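Local coordinates for protein putative aspartate aminotransferase (Thermus thermophilus, PDB 1IUG) that probably transfers amino groups between amino acids such as aspartate and 2-oxo acids, using pyridoxal 5'-phosphate as cofactor, at residues W259-L273 and R331-L345. Numbering follows the deposited sequence.
Sequences WQNALLYGVGEEGGL and RYEALGVAGMFREVL
Glu270 and Arg342 form a salt bridge at one end of this helix pair, with OE2 of Glu270 2.9 Å from NE of Arg342. As a hydrogen bond it is weak and bent, and the carboxylate stands nearly perpendicular to the guanidinium (79°) instead of pairing with it side by side. At the other end Arg331 makes a cation-pi stack on Trp259: its guanidinium lies almost flat on the indole, NH1 sits over the ring face, and CZ is 4.0 Å from the centroid of the six-membered ring. A bend at chi2 turns the Arg331 chain back over the indole, CD resting 3.5 Å from Trp259 CH2. Leu335 CD2 meets the same indole at its edge. A serine in place of Trp259 would probably leave the Arg331 guanidinium without its aromatic platform, free to swing into solvent, and strip cover from Leu335.

Between these polar ends the packing is apolar. Val267 is a knob in the hole formed by Ala338, Phe341, Arg342 and Leu345; with CG1 anti to the backbone N (chi1 175°), that methyl reaches Phe341 CD2 at 3.5 Å, while CG2 lies over a face of the Arg342 guanidinium. The Phe341 ring turns its edge to the carbonyl of Leu264, CE2 to O 3.4 Å, and Leu273 CD1 approaches its CZ. Small Ala334 and Ala338 let Leu263 settle close, its CD2 4.0 Å from Ala338 CB.

Segments 259-270 and 331-345, on helices 250-270 and 331-348, run nearly parallel, axes 9.7 Å apart at closest and 20° from each other; a Schellman motif at Gly272 leads into strand 274-275. Leu264 and Phe341 pack on Leu323 of strand 320-323, and Leu273 on Phe287 of strand 285-288, so the pair covers the smaller mixed sheet, consistent with the C-terminal domain of fold-type I pyridoxal-phosphate enzymes.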
loop_
_atom_site.group_PDB
_atom_site.type_symbol
_atom_site.label_atom_id
_atom_site.label_comp_id
_atom_site.label_asym_id
_atom_site.label_seq_id
_atom_site.Cartn_x
_atom_site.Cartn_y
_atom_site.Cartn_z
ATOM N N TRP A 259 5.385 17.406 -25.850
ATOM C CA TRP A 259 4.830 17.517 -27.196
ATOM C C TRP A 259 3.425 16.910 -27.270
ATOM O O TRP A 259 2.525 17.486 -27.882
ATOM C CB TRP A 259 5.762 16.842 -28.208
ATOM C CG TRP A 259 5.214 16.826 -29.602
ATOM C CD1 TRP A 259 5.335 17.808 -30.541
ATOM C CD2 TRP A 259 4.419 15.791 -30.204
ATOM N NE1 TRP A 259 4.662 17.454 -31.686
ATOM C CE2 TRP A 259 4.089 16.222 -31.507
ATOM C CE3 TRP A 259 3.951 14.545 -29.763
ATOM C CZ2 TRP A 259 3.310 15.452 -32.377
ATOM C CZ3 TRP A 259 3.175 13.780 -30.626
ATOM C CH2 TRP A 259 2.862 14.237 -31.920
ATOM N N GLN A 260 3.242 15.756 -26.630
ATOM C CA GLN A 260 1.955 15.059 -26.611
ATOM C C GLN A 260 0.847 15.865 -25.938
ATOM O O GLN A 260 -0.291 15.872 -26.407
ATOM C CB GLN A 260 2.088 13.696 -25.914
ATOM C CG GLN A 260 2.827 12.642 -26.733
ATOM C CD GLN A 260 3.048 11.342 -25.970
ATOM O OE1 GLN A 260 3.339 11.355 -24.777
ATOM N NE2 GLN A 260 2.927 10.215 -26.666
ATOM N N ASN A 261 1.179 16.532 -24.835
ATOM C CA ASN A 261 0.205 17.327 -24.104
ATOM C C ASN A 261 -0.140 18.599 -24.872
ATOM O O ASN A 261 -1.302 19.012 -24.908
ATOM C CB ASN A 261 0.731 17.679 -22.712
ATOM C CG ASN A 261 -0.381 18.036 -21.749
ATOM O OD1 ASN A 261 -1.304 17.250 -21.537
ATOM N ND2 ASN A 261 -0.302 19.223 -21.161
ATOM N N ALA A 262 0.875 19.206 -25.490
ATOM C CA ALA A 262 0.689 20.422 -26.276
ATOM C C ALA A 262 -0.189 20.099 -27.485
ATOM O O ALA A 262 -0.926 20.953 -27.981
ATOM C CB ALA A 262 2.032 20.965 -26.729
ATOM N N LEU A 263 -0.101 18.852 -27.942
ATOM C CA LEU A 263 -0.890 18.375 -29.072
ATOM C C LEU A 263 -2.374 18.407 -28.701
ATOM O O LEU A 263 -3.214 18.791 -29.516
ATOM C CB LEU A 263 -0.467 16.949 -29.439
ATOM C CG LEU A 263 -1.162 16.287 -30.630
ATOM C CD1 LEU A 263 -0.804 17.023 -31.918
ATOM C CD2 LEU A 263 -0.749 14.828 -30.716
ATOM N N LEU A 264 -2.684 18.022 -27.462
ATOM C CA LEU A 264 -4.063 18.011 -26.973
ATOM C C LEU A 264 -4.623 19.424 -26.821
ATOM O O LEU A 264 -5.778 19.677 -27.167
ATOM C CB LEU A 264 -4.160 17.263 -25.644
ATOM C CG LEU A 264 -3.790 15.778 -25.665
ATOM C CD1 LEU A 264 -3.891 15.207 -24.260
ATOM C CD2 LEU A 264 -4.693 15.027 -26.625
ATOM N N TYR A 265 -3.813 20.335 -26.288
ATOM C CA TYR A 265 -4.236 21.722 -26.123
ATOM C C TYR A 265 -4.420 22.387 -27.480
ATOM O O TYR A 265 -5.306 23.222 -27.649
ATOM C CB TYR A 265 -3.230 22.514 -25.284
ATOM C CG TYR A 265 -3.481 22.430 -23.792
ATOM C CD1 TYR A 265 -2.527 21.886 -22.934
ATOM C CD2 TYR A 265 -4.671 22.911 -23.236
ATOM C CE1 TYR A 265 -2.743 21.824 -21.566
ATOM C CE2 TYR A 265 -4.901 22.852 -21.864
ATOM C CZ TYR A 265 -3.932 22.307 -21.036
ATOM O OH TYR A 265 -4.149 22.235 -19.678
ATOM N N GLY A 266 -3.596 21.991 -28.450
ATOM C CA GLY A 266 -3.697 22.551 -29.788
ATOM C C GLY A 266 -5.042 22.230 -30.418
ATOM O O GLY A 266 -5.704 23.108 -30.967
ATOM N N VAL A 267 -5.458 20.972 -30.306
ATOM C CA VAL A 267 -6.732 20.513 -30.858
ATOM C C VAL A 267 -7.925 21.181 -30.176
ATOM O O VAL A 267 -8.873 21.599 -30.843
ATOM C CB VAL A 267 -6.868 18.979 -30.735
ATOM C CG1 VAL A 267 -8.247 18.524 -31.187
ATOM C CG2 VAL A 267 -5.788 18.293 -31.556
ATOM N N GLY A 268 -7.874 21.273 -28.849
ATOM C CA GLY A 268 -8.957 21.887 -28.100
ATOM C C GLY A 268 -9.124 23.369 -28.390
ATOM O O GLY A 268 -10.246 23.849 -28.558
ATOM N N GLU A 269 -8.008 24.090 -28.457
ATOM C CA GLU A 269 -8.026 25.523 -28.725
ATOM C C GLU A 269 -8.556 25.866 -30.115
ATOM O O GLU A 269 -9.305 26.829 -30.268
ATOM C CB GLU A 269 -6.640 26.126 -28.510
ATOM C CG GLU A 269 -6.205 26.113 -27.051
ATOM C CD GLU A 269 -4.802 26.652 -26.839
ATOM O OE1 GLU A 269 -3.923 26.418 -27.700
ATOM O OE2 GLU A 269 -4.576 27.306 -25.800
ATOM N N GLU A 270 -8.178 25.082 -31.124
ATOM C CA GLU A 270 -8.665 25.326 -32.479
ATOM C C GLU A 270 -10.165 25.012 -32.534
ATOM O O GLU A 270 -10.886 25.530 -33.388
ATOM C CB GLU A 270 -7.903 24.488 -33.512
ATOM C CG GLU A 270 -8.150 22.991 -33.422
ATOM C CD GLU A 270 -7.661 22.224 -34.643
ATOM O OE1 GLU A 270 -6.524 22.473 -35.103
ATOM O OE2 GLU A 270 -8.421 21.364 -35.137
ATOM N N GLY A 271 -10.622 24.171 -31.609
ATOM C CA GLY A 271 -12.029 23.813 -31.540
ATOM C C GLY A 271 -12.834 24.804 -30.715
ATOM O O GLY A 271 -14.028 24.605 -30.485
ATOM N N GLY A 272 -12.170 25.856 -30.238
ATOM C CA GLY A 272 -12.839 26.879 -29.455
ATOM C C GLY A 272 -12.929 26.674 -27.952
ATOM O O GLY A 272 -13.666 27.399 -27.283
ATOM N N LEU A 273 -12.191 25.705 -27.413
ATOM C CA LEU A 273 -12.216 25.447 -25.975
ATOM C C LEU A 273 -11.236 26.351 -25.247
ATOM O O LEU A 273 -10.217 26.756 -25.805
ATOM C CB LEU A 273 -11.878 23.988 -25.670
ATOM C CG LEU A 273 -12.689 22.892 -26.357
ATOM C CD1 LEU A 273 -12.276 21.551 -25.783
ATOM C CD2 LEU A 273 -14.173 23.120 -26.156
ATOM N N ARG A 331 4.520 8.584 -30.253
ATOM C CA ARG A 331 4.268 9.708 -31.152
ATOM C C ARG A 331 2.969 9.516 -31.963
ATOM O O ARG A 331 2.097 10.386 -31.985
ATOM C CB ARG A 331 5.477 9.793 -32.102
ATOM C CG ARG A 331 5.897 11.151 -32.651
ATOM C CD ARG A 331 4.830 11.829 -33.473
ATOM N NE ARG A 331 5.381 12.812 -34.412
ATOM C CZ ARG A 331 6.097 13.883 -34.073
ATOM N NH1 ARG A 331 6.386 14.140 -32.799
ATOM N NH2 ARG A 331 6.480 14.736 -35.013
ATOM N N TYR A 332 2.815 8.335 -32.550
ATOM C CA TYR A 332 1.667 8.043 -33.401
ATOM C C TYR A 332 0.351 7.682 -32.730
ATOM O O TYR A 332 -0.719 7.907 -33.299
ATOM C CB TYR A 332 2.095 7.039 -34.467
ATOM C CG TYR A 332 3.352 7.546 -35.133
ATOM C CD1 TYR A 332 4.602 7.013 -34.807
ATOM C CD2 TYR A 332 3.308 8.654 -35.985
ATOM C CE1 TYR A 332 5.773 7.575 -35.301
ATOM C CE2 TYR A 332 4.472 9.224 -36.484
ATOM C CZ TYR A 332 5.700 8.682 -36.137
ATOM O OH TYR A 332 6.855 9.253 -36.609
ATOM N N GLU A 333 0.421 7.150 -31.516
ATOM C CA GLU A 333 -0.796 6.826 -30.788
ATOM C C GLU A 333 -1.402 8.151 -30.331
ATOM O O GLU A 333 -2.622 8.311 -30.302
ATOM C CB GLU A 333 -0.488 5.909 -29.603
ATOM C CG GLU A 333 -0.163 4.492 -30.040
ATOM C CD GLU A 333 0.387 3.629 -28.924
ATOM O OE1 GLU A 333 -0.040 2.466 -28.824
ATOM O OE2 GLU A 333 1.256 4.097 -28.160
ATOM N N ALA A 334 -0.533 9.113 -30.030
ATOM C CA ALA A 334 -0.958 10.443 -29.607
ATOM C C ALA A 334 -1.673 11.132 -30.770
ATOM O O ALA A 334 -2.727 11.740 -30.579
ATOM C CB ALA A 334 0.241 11.266 -29.156
ATOM N N LEU A 335 -1.107 11.023 -31.973
ATOM C CA LEU A 335 -1.719 11.615 -33.164
ATOM C C LEU A 335 -3.104 11.003 -33.377
ATOM O O LEU A 335 -4.034 11.674 -33.827
ATOM C CB LEU A 335 -0.850 11.387 -34.407
ATOM C CG LEU A 335 0.427 12.212 -34.592
ATOM C CD1 LEU A 335 1.121 11.817 -35.898
ATOM C CD2 LEU A 335 0.095 13.695 -34.615
ATOM N N GLY A 336 -3.236 9.725 -33.031
ATOM C CA GLY A 336 -4.512 9.046 -33.161
ATOM C C GLY A 336 -5.526 9.607 -32.180
ATOM O O GLY A 336 -6.699 9.768 -32.523
ATOM N N VAL A 337 -5.069 9.903 -30.961
ATOM C CA VAL A 337 -5.924 10.466 -29.915
ATOM C C VAL A 337 -6.382 11.858 -30.351
ATOM O O VAL A 337 -7.527 12.249 -30.109
ATOM C CB VAL A 337 -5.173 10.582 -28.551
ATOM C CG1 VAL A 337 -6.068 11.222 -27.507
ATOM C CG2 VAL A 337 -4.734 9.215 -28.070
ATOM N N ALA A 338 -5.473 12.599 -30.987
ATOM C CA ALA A 338 -5.768 13.941 -31.480
ATOM C C ALA A 338 -6.915 13.875 -32.487
ATOM O O ALA A 338 -7.787 14.747 -32.507
ATOM C CB ALA A 338 -4.525 14.548 -32.132
ATOM N N GLY A 339 -6.908 12.832 -33.314
ATOM C CA GLY A 339 -7.957 12.651 -34.301
ATOM C C GLY A 339 -9.278 12.336 -33.624
ATOM O O GLY A 339 -10.333 12.810 -34.051
ATOM N N MET A 340 -9.212 11.533 -32.563
ATOM C CA MET A 340 -10.394 11.152 -31.795
ATOM C C MET A 340 -10.977 12.392 -31.128
ATOM O O MET A 340 -12.195 12.541 -31.026
ATOM C CB MET A 340 -10.023 10.135 -30.713
ATOM C CG MET A 340 -11.208 9.654 -29.883
ATOM S SD MET A 340 -10.716 8.860 -28.345
ATOM C CE MET A 340 -10.001 7.331 -28.964
ATOM N N PHE A 341 -10.089 13.260 -30.650
ATOM C CA PHE A 341 -10.486 14.494 -29.994
ATOM C C PHE A 341 -11.179 15.381 -31.037
ATOM O O PHE A 341 -12.203 15.989 -30.743
ATOM C CB PHE A 341 -9.254 15.181 -29.385
ATOM C CG PHE A 341 -9.578 16.290 -28.415
ATOM C CD1 PHE A 341 -10.877 16.476 -27.937
ATOM C CD2 PHE A 341 -8.581 17.163 -27.989
ATOM C CE1 PHE A 341 -11.174 17.513 -27.057
ATOM C CE2 PHE A 341 -8.873 18.208 -27.105
ATOM C CZ PHE A 341 -10.173 18.381 -26.641
ATOM N N ARG A 342 -10.643 15.403 -32.259
ATOM C CA ARG A 342 -11.234 16.177 -33.353
ATOM C C ARG A 342 -12.677 15.724 -33.550
ATOM O O ARG A 342 -13.592 16.540 -33.568
ATOM C CB ARG A 342 -10.500 15.932 -34.678
ATOM C CG ARG A 342 -9.079 16.444 -34.791
ATOM C CD ARG A 342 -8.988 17.947 -34.610
ATOM N NE ARG A 342 -7.923 18.569 -35.406
ATOM C CZ ARG A 342 -6.665 18.137 -35.501
ATOM N NH1 ARG A 342 -6.257 17.051 -34.855
ATOM N NH2 ARG A 342 -5.800 18.814 -36.242
ATOM N N GLU A 343 -12.864 14.412 -33.688
ATOM C CA GLU A 343 -14.186 13.826 -33.899
ATOM C C GLU A 343 -15.195 14.156 -32.805
ATOM O O GLU A 343 -16.355 14.438 -33.097
ATOM C CB GLU A 343 -14.078 12.309 -34.073
ATOM C CG GLU A 343 -13.261 11.891 -35.289
ATOM C CD GLU A 343 -13.326 10.398 -35.583
ATOM O OE1 GLU A 343 -13.964 9.653 -34.807
ATOM O OE2 GLU A 343 -12.734 9.975 -36.601
ATOM N N VAL A 344 -14.754 14.106 -31.549
ATOM C CA VAL A 344 -15.626 14.414 -30.416
ATOM C C VAL A 344 -16.055 15.880 -30.467
ATOM O O VAL A 344 -17.188 16.216 -30.120
ATOM C CB VAL A 344 -14.923 14.118 -29.068
ATOM C CG1 VAL A 344 -15.762 14.616 -27.902
ATOM C CG2 VAL A 344 -14.683 12.626 -28.927
ATOM N N LEU A 345 -15.145 16.739 -30.921
ATOM C CA LEU A 345 -15.406 18.166 -31.039
ATOM C C LEU A 345 -16.448 18.456 -32.127
ATOM O O LEU A 345 -17.364 19.252 -31.919
ATOM C CB LEU A 345 -14.096 18.912 -31.321
ATOM C CG LEU A 345 -13.471 19.721 -30.178
ATOM C CD1 LEU A 345 -13.674 19.040 -28.840
ATOM C CD2 LEU A 345 -11.998 19.951 -30.455
#